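Local structure of DltD domain-containing protein (Beauveria bassiana, 7D78) at residues F44-T57 with I117-W131. The protein is a thioesterase of the polyketide transferase af380 family that probably acts as a polyketide cyclase, closing medium-ring lactones. Sequence-based numbering, arbitrary orientation.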
loop_
_atom_site.group_PDB
_atom_site.type_symbol
_atom_site.label_atom_id
_atom_site.label_comp_id
_atom_site.label_asym_id
_atom_site.label_seq_id
_atom_site.Cartn_x
_atom_site.Cartn_y
_atom_site.Cartn_z
ATOM N N PHE A 44 -24.394 -11.974 -9.649
ATOM C CA PHE A 44 -24.328 -13.204 -8.869
ATOM C C PHE A 44 -25.088 -14.290 -9.615
ATOM O O PHE A 44 -26.296 -14.161 -9.844
ATOM C CB PHE A 44 -24.906 -13.004 -7.472
ATOM C CG PHE A 44 -24.771 -14.206 -6.587
ATOM C CD1 PHE A 44 -23.522 -14.613 -6.142
ATOM C CD2 PHE A 44 -25.888 -14.937 -6.211
ATOM C CE1 PHE A 44 -23.382 -15.716 -5.322
ATOM C CE2 PHE A 44 -25.764 -16.047 -5.387
ATOM C CZ PHE A 44 -24.506 -16.441 -4.941
ATOM N N TYR A 45 -24.372 -15.330 -10.015
ATOM C CA TYR A 45 -24.933 -16.484 -10.715
ATOM C C TYR A 45 -25.146 -17.582 -9.672
ATOM O O TYR A 45 -24.201 -18.275 -9.293
ATOM C CB TYR A 45 -23.989 -16.935 -11.826
ATOM C CG TYR A 45 -23.811 -15.956 -12.980
ATOM C CD1 TYR A 45 -23.024 -14.811 -12.840
ATOM C CD2 TYR A 45 -24.402 -16.196 -14.220
ATOM C CE1 TYR A 45 -22.838 -13.922 -13.905
ATOM C CE2 TYR A 45 -24.228 -15.315 -15.291
ATOM C CZ TYR A 45 -23.443 -14.181 -15.126
ATOM O OH TYR A 45 -23.266 -13.308 -16.178
ATOM N N ALA A 46 -26.384 -17.725 -9.195
ATOM C CA ALA A 46 -26.704 -18.619 -8.087
ATOM C C ALA A 46 -26.897 -20.052 -8.574
ATOM O O ALA A 46 -27.230 -20.301 -9.732
ATOM C CB ALA A 46 -27.975 -18.158 -7.372
ATOM N N VAL A 47 -26.688 -21.003 -7.668
ATOM C CA VAL A 47 -27.039 -22.393 -7.924
ATOM C C VAL A 47 -28.157 -22.776 -6.970
ATOM O O VAL A 47 -28.382 -22.132 -5.940
ATOM C CB VAL A 47 -25.842 -23.354 -7.780
ATOM C CG1 VAL A 47 -24.721 -22.941 -8.727
ATOM C CG2 VAL A 47 -25.363 -23.399 -6.331
ATOM N N ASP A 48 -28.886 -23.829 -7.337
ATOM C CA ASP A 48 -29.951 -24.325 -6.479
ATOM C C ASP A 48 -29.353 -24.972 -5.239
ATOM O O ASP A 48 -28.257 -25.535 -5.275
ATOM C CB ASP A 48 -30.825 -25.336 -7.225
ATOM C CG ASP A 48 -31.484 -24.744 -8.459
ATOM O OD1 ASP A 48 -32.069 -23.640 -8.359
ATOM O OD2 ASP A 48 -31.418 -25.385 -9.531
ATOM N N GLY A 49 -30.080 -24.881 -4.130
ATOM C CA GLY A 49 -29.597 -25.489 -2.905
ATOM C C GLY A 49 -28.496 -24.650 -2.288
ATOM O O GLY A 49 -28.574 -23.418 -2.234
ATOM N N LYS A 50 -27.455 -25.315 -1.815
ATOM C CA LYS A 50 -26.315 -24.644 -1.200
ATOM C C LYS A 50 -25.055 -25.254 -1.781
ATOM O O LYS A 50 -24.934 -26.480 -1.826
ATOM C CB LYS A 50 -26.321 -24.794 0.329
ATOM C CG LYS A 50 -25.292 -23.924 1.039
ATOM C CD LYS A 50 -25.278 -24.163 2.530
ATOM C CE LYS A 50 -25.338 -22.870 3.271
ATOM N NZ LYS A 50 -25.818 -22.987 4.686
ATOM N N GLY A 51 -24.124 -24.409 -2.227
ATOM C CA GLY A 51 -22.923 -24.890 -2.871
ATOM C C GLY A 51 -21.762 -23.916 -2.774
ATOM O O GLY A 51 -21.888 -22.813 -2.228
ATOM N N PRO A 52 -20.607 -24.311 -3.316
ATOM C CA PRO A 52 -19.424 -23.445 -3.267
ATOM C C PRO A 52 -19.641 -22.160 -4.051
ATOM O O PRO A 52 -20.577 -22.017 -4.844
ATOM C CB PRO A 52 -18.324 -24.297 -3.906
ATOM C CG PRO A 52 -19.077 -25.269 -4.799
ATOM C CD PRO A 52 -20.370 -25.546 -4.090
ATOM N N ALA A 53 -18.754 -21.196 -3.810
ATOM C CA ALA A 53 -18.833 -19.911 -4.495
ATOM C C ALA A 53 -17.460 -19.504 -5.009
ATOM O O ALA A 53 -16.456 -19.657 -4.308
ATOM C CB ALA A 53 -19.392 -18.820 -3.567
ATOM N N ILE A 54 -17.425 -18.973 -6.228
ATOM C CA ILE A 54 -16.208 -18.449 -6.838
ATOM C C ILE A 54 -16.413 -16.957 -7.046
ATOM O O ILE A 54 -17.357 -16.552 -7.730
ATOM C CB ILE A 54 -15.890 -19.138 -8.175
ATOM C CG1 ILE A 54 -15.757 -20.656 -7.998
ATOM C CG2 ILE A 54 -14.654 -18.521 -8.804
ATOM C CD1 ILE A 54 -15.755 -21.404 -9.327
ATOM N N ILE A 55 -15.540 -16.141 -6.455
ATOM C CA ILE A 55 -15.584 -14.687 -6.616
ATOM C C ILE A 55 -14.520 -14.302 -7.633
ATOM O O ILE A 55 -13.329 -14.555 -7.412
ATOM C CB ILE A 55 -15.356 -13.961 -5.280
ATOM C CG1 ILE A 55 -16.511 -14.222 -4.311
ATOM C CG2 ILE A 55 -15.181 -12.441 -5.512
ATOM C CD1 ILE A 55 -16.113 -14.042 -2.825
ATOM N N MET A 56 -14.939 -13.698 -8.748
ATOM C CA MET A 56 -14.065 -13.407 -9.881
ATOM C C MET A 56 -13.757 -11.913 -9.933
ATOM O O MET A 56 -14.675 -11.095 -10.045
ATOM C CB MET A 56 -14.714 -13.849 -11.199
ATOM C CG MET A 56 -15.025 -15.347 -11.280
ATOM S SD MET A 56 -15.953 -15.773 -12.775
ATOM C CE MET A 56 -14.704 -15.543 -14.037
ATOM N N THR A 57 -12.466 -11.569 -9.895
ATOM C CA THR A 57 -12.025 -10.177 -9.992
ATOM C C THR A 57 -11.515 -9.894 -11.400
ATOM O O THR A 57 -10.588 -10.579 -11.858
ATOM C CB THR A 57 -10.924 -9.885 -8.970
ATOM O OG1 THR A 57 -11.442 -10.015 -7.634
ATOM C CG2 THR A 57 -10.409 -8.453 -9.145
ATOM N N ILE A 117 -20.870 -12.268 0.294
ATOM C CA ILE A 117 -21.195 -13.440 -0.527
ATOM C C ILE A 117 -21.376 -14.677 0.357
ATOM O O ILE A 117 -22.277 -15.504 0.130
ATOM C CB ILE A 117 -20.113 -13.662 -1.607
ATOM C CG1 ILE A 117 -20.046 -12.482 -2.591
ATOM C CG2 ILE A 117 -20.354 -14.963 -2.360
ATOM C CD1 ILE A 117 -21.395 -12.135 -3.293
ATOM N N SER A 118 -20.518 -14.826 1.374
ATOM C CA SER A 118 -20.632 -15.943 2.311
ATOM C C SER A 118 -21.952 -15.928 3.070
ATOM O O SER A 118 -22.394 -16.975 3.554
ATOM C CB SER A 118 -19.467 -15.921 3.320
ATOM O OG SER A 118 -18.209 -16.030 2.669
ATOM N N SER A 119 -22.597 -14.770 3.186
ATOM C CA SER A 119 -23.852 -14.690 3.919
ATOM C C SER A 119 -25.068 -15.079 3.078
ATOM O O SER A 119 -26.163 -15.216 3.635
ATOM C CB SER A 119 -24.050 -13.273 4.479
ATOM O OG SER A 119 -24.608 -12.416 3.493
ATOM N N LEU A 120 -24.907 -15.283 1.774
ATOM C CA LEU A 120 -26.063 -15.496 0.910
ATOM C C LEU A 120 -26.629 -16.908 1.108
ATOM O O LEU A 120 -25.905 -17.821 1.510
ATOM C CB LEU A 120 -25.677 -15.272 -0.549
ATOM C CG LEU A 120 -25.244 -13.836 -0.884
ATOM C CD1 LEU A 120 -24.871 -13.742 -2.358
ATOM C CD2 LEU A 120 -26.343 -12.837 -0.532
ATOM N N PRO A 121 -27.929 -17.104 0.838
ATOM C CA PRO A 121 -28.574 -18.391 1.186
ATOM C C PRO A 121 -28.033 -19.592 0.428
ATOM O O PRO A 121 -27.991 -20.698 0.989
ATOM C CB PRO A 121 -30.058 -18.151 0.844
ATOM C CG PRO A 121 -30.216 -16.669 0.748
ATOM C CD PRO A 121 -28.894 -16.118 0.308
ATOM N N SER A 122 -27.618 -19.416 -0.823
ATOM C CA SER A 122 -27.136 -20.520 -1.644
ATOM C C SER A 122 -25.640 -20.786 -1.495
ATOM O O SER A 122 -25.120 -21.690 -2.154
ATOM C CB SER A 122 -27.453 -20.246 -3.120
ATOM O OG SER A 122 -26.673 -19.156 -3.590
ATOM N N VAL A 123 -24.936 -20.034 -0.657
ATOM C CA VAL A 123 -23.479 -20.079 -0.610
ATOM C C VAL A 123 -23.038 -20.872 0.609
ATOM O O VAL A 123 -23.519 -20.640 1.724
ATOM C CB VAL A 123 -22.885 -18.659 -0.587
ATOM C CG1 VAL A 123 -21.381 -18.718 -0.400
ATOM C CG2 VAL A 123 -23.255 -17.925 -1.884
ATOM N N ASP A 124 -22.131 -21.820 0.389
ATOM C CA ASP A 124 -21.468 -22.553 1.462
ATOM C C ASP A 124 -20.259 -21.732 1.902
ATOM O O ASP A 124 -19.247 -21.681 1.199
ATOM C CB ASP A 124 -21.056 -23.934 0.955
ATOM C CG ASP A 124 -20.456 -24.805 2.029
ATOM O OD1 ASP A 124 -20.002 -24.274 3.066
ATOM O OD2 ASP A 124 -20.459 -26.041 1.827
ATOM N N SER A 125 -20.364 -21.090 3.065
ATOM C CA SER A 125 -19.299 -20.216 3.548
ATOM C C SER A 125 -17.988 -20.958 3.795
ATOM O O SER A 125 -16.953 -20.309 3.990
ATOM C CB SER A 125 -19.754 -19.526 4.840
ATOM O OG SER A 125 -19.827 -20.469 5.889
ATOM N N SER A 126 -18.001 -22.289 3.791
ATOM C CA SER A 126 -16.783 -23.070 3.970
ATOM C C SER A 126 -16.118 -23.439 2.654
ATOM O O SER A 126 -15.100 -24.138 2.667
ATOM C CB SER A 126 -17.076 -24.354 4.769
ATOM O OG SER A 126 -17.844 -25.279 4.005
ATOM N N LYS A 127 -16.661 -22.994 1.518
ATOM C CA LYS A 127 -16.133 -23.374 0.210
ATOM C C LYS A 127 -16.023 -22.139 -0.696
ATOM O O LYS A 127 -16.569 -22.116 -1.796
ATOM C CB LYS A 127 -17.000 -24.440 -0.474
ATOM C CG LYS A 127 -17.173 -25.754 0.281
ATOM C CD LYS A 127 -18.020 -26.714 -0.564
ATOM C CE LYS A 127 -18.392 -27.993 0.172
ATOM N NZ LYS A 127 -19.303 -28.814 -0.691
ATOM N N ILE A 128 -15.295 -21.114 -0.235
ATOM C CA ILE A 128 -15.089 -19.875 -0.991
ATOM C C ILE A 128 -13.770 -19.967 -1.754
ATOM O O ILE A 128 -12.729 -20.293 -1.166
ATOM C CB ILE A 128 -15.077 -18.647 -0.059
ATOM C CG1 ILE A 128 -16.362 -18.556 0.771
ATOM C CG2 ILE A 128 -14.815 -17.377 -0.863
ATOM C CD1 ILE A 128 -17.649 -18.421 -0.050
ATOM N N THR A 129 -13.807 -19.659 -3.057
ATOM C CA THR A 129 -12.631 -19.594 -3.923
ATOM C C THR A 129 -12.516 -18.191 -4.505
ATOM O O THR A 129 -13.531 -17.578 -4.860
ATOM C CB THR A 129 -12.713 -20.635 -5.069
ATOM O OG1 THR A 129 -12.518 -21.952 -4.533
ATOM C CG2 THR A 129 -11.650 -20.377 -6.179
ATOM N N LEU A 130 -11.286 -17.667 -4.567
ATOM C CA LEU A 130 -11.010 -16.406 -5.249
ATOM C C LEU A 130 -10.360 -16.682 -6.598
ATOM O O LEU A 130 -9.404 -17.467 -6.695
ATOM C CB LEU A 130 -10.111 -15.483 -4.422
ATOM C CG LEU A 130 -10.700 -14.885 -3.136
ATOM C CD1 LEU A 130 -9.810 -13.777 -2.603
ATOM C CD2 LEU A 130 -12.155 -14.402 -3.314
ATOM N N TRP A 131 -10.884 -16.020 -7.628
ATOM C CA TRP A 131 -10.498 -16.196 -9.021
ATOM C C TRP A 131 -10.208 -14.811 -9.577
ATOM O O TRP A 131 -10.970 -13.874 -9.330
ATOM C CB TRP A 131 -11.642 -16.878 -9.792
ATOM C CG TRP A 131 -11.391 -17.274 -11.229
ATOM C CD1 TRP A 131 -11.213 -18.545 -11.705
ATOM C CD2 TRP A 131 -11.360 -16.409 -12.375
ATOM N NE1 TRP A 131 -11.053 -18.523 -13.069
ATOM C CE2 TRP A 131 -11.140 -17.225 -13.506
ATOM C CE3 TRP A 131 -11.484 -15.023 -12.554
ATOM C CZ2 TRP A 131 -11.036 -16.701 -14.801
ATOM C CZ3 TRP A 131 -11.381 -14.502 -13.852
ATOM C CH2 TRP A 131 -11.164 -15.342 -14.951
HETATM O O HOH W 1 -11.319 -12.603 -6.808
#
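Two neighbouring parallel strands at the centre of an alpha/beta-hydrolase sheet pair here, Ala53 to Met56 of strand 51-57 lying in register with Ile128 to Trp131. Ala53 and Ile55 donate their N-H groups to Lys127 O and Thr129 O (Ile55 N to Thr129 O 2.9 Å) and accept at their own O from Thr129 N and Trp131 N (Trp131 N to Ile55 O 2.9 Å). Gly51 extends the pairing to Val123, hydrogen-bonding Ser122 O and Asp124 N; glycine suits this spot because a CB would clash with Pro52 CD. Beyond Asp124 the chain turns at 125-126, where Asp124 OD1 accepts hydrogen bonds from Ser126 N (an Asx turn) and Ser126 OG.

Side chains alternate between the sheet's faces. The small Ala53 CB meets Val123 CG1 at 3.7 Å and also Ile128 CD1, while branched Ile55 lies alongside Leu130 and brings CD1 to Ile117 of helix 103-118. Next to Val123, whose CG2 touches Phe44 CZ, Leu120 CD1 sits over the centre of the Phe44 ring, 3.8 Å from its centroid. Ser122 OG lies at that ring's edge and is hydrogen-bonded to Asn81 OD1.

On the other face, Trp131, with CG anti to the backbone N (chi1 -174°), turns a face of its indole to Met56. The flexible thioether bends at chi3 (71°) and lays CE over the six-membered ring, 3.5 Å from its centroid, in a CH-pi contact; SD, 4.8 Å from that centroid, makes the more distant Met-aromatic one. Ile54 CG2 packs on Trp131 CB at 3.6 Å. With an alanine here instead of Trp131, Met56 CE would probably lose the aromatic face it rests on, and a gap would be likely to open beside Phe75, which meets the indole edge-to-face. Strand 127-133 leads into a probable nucleophile elbow, which the indole touches, an architecture characteristic of the alpha/beta-hydrolase fold.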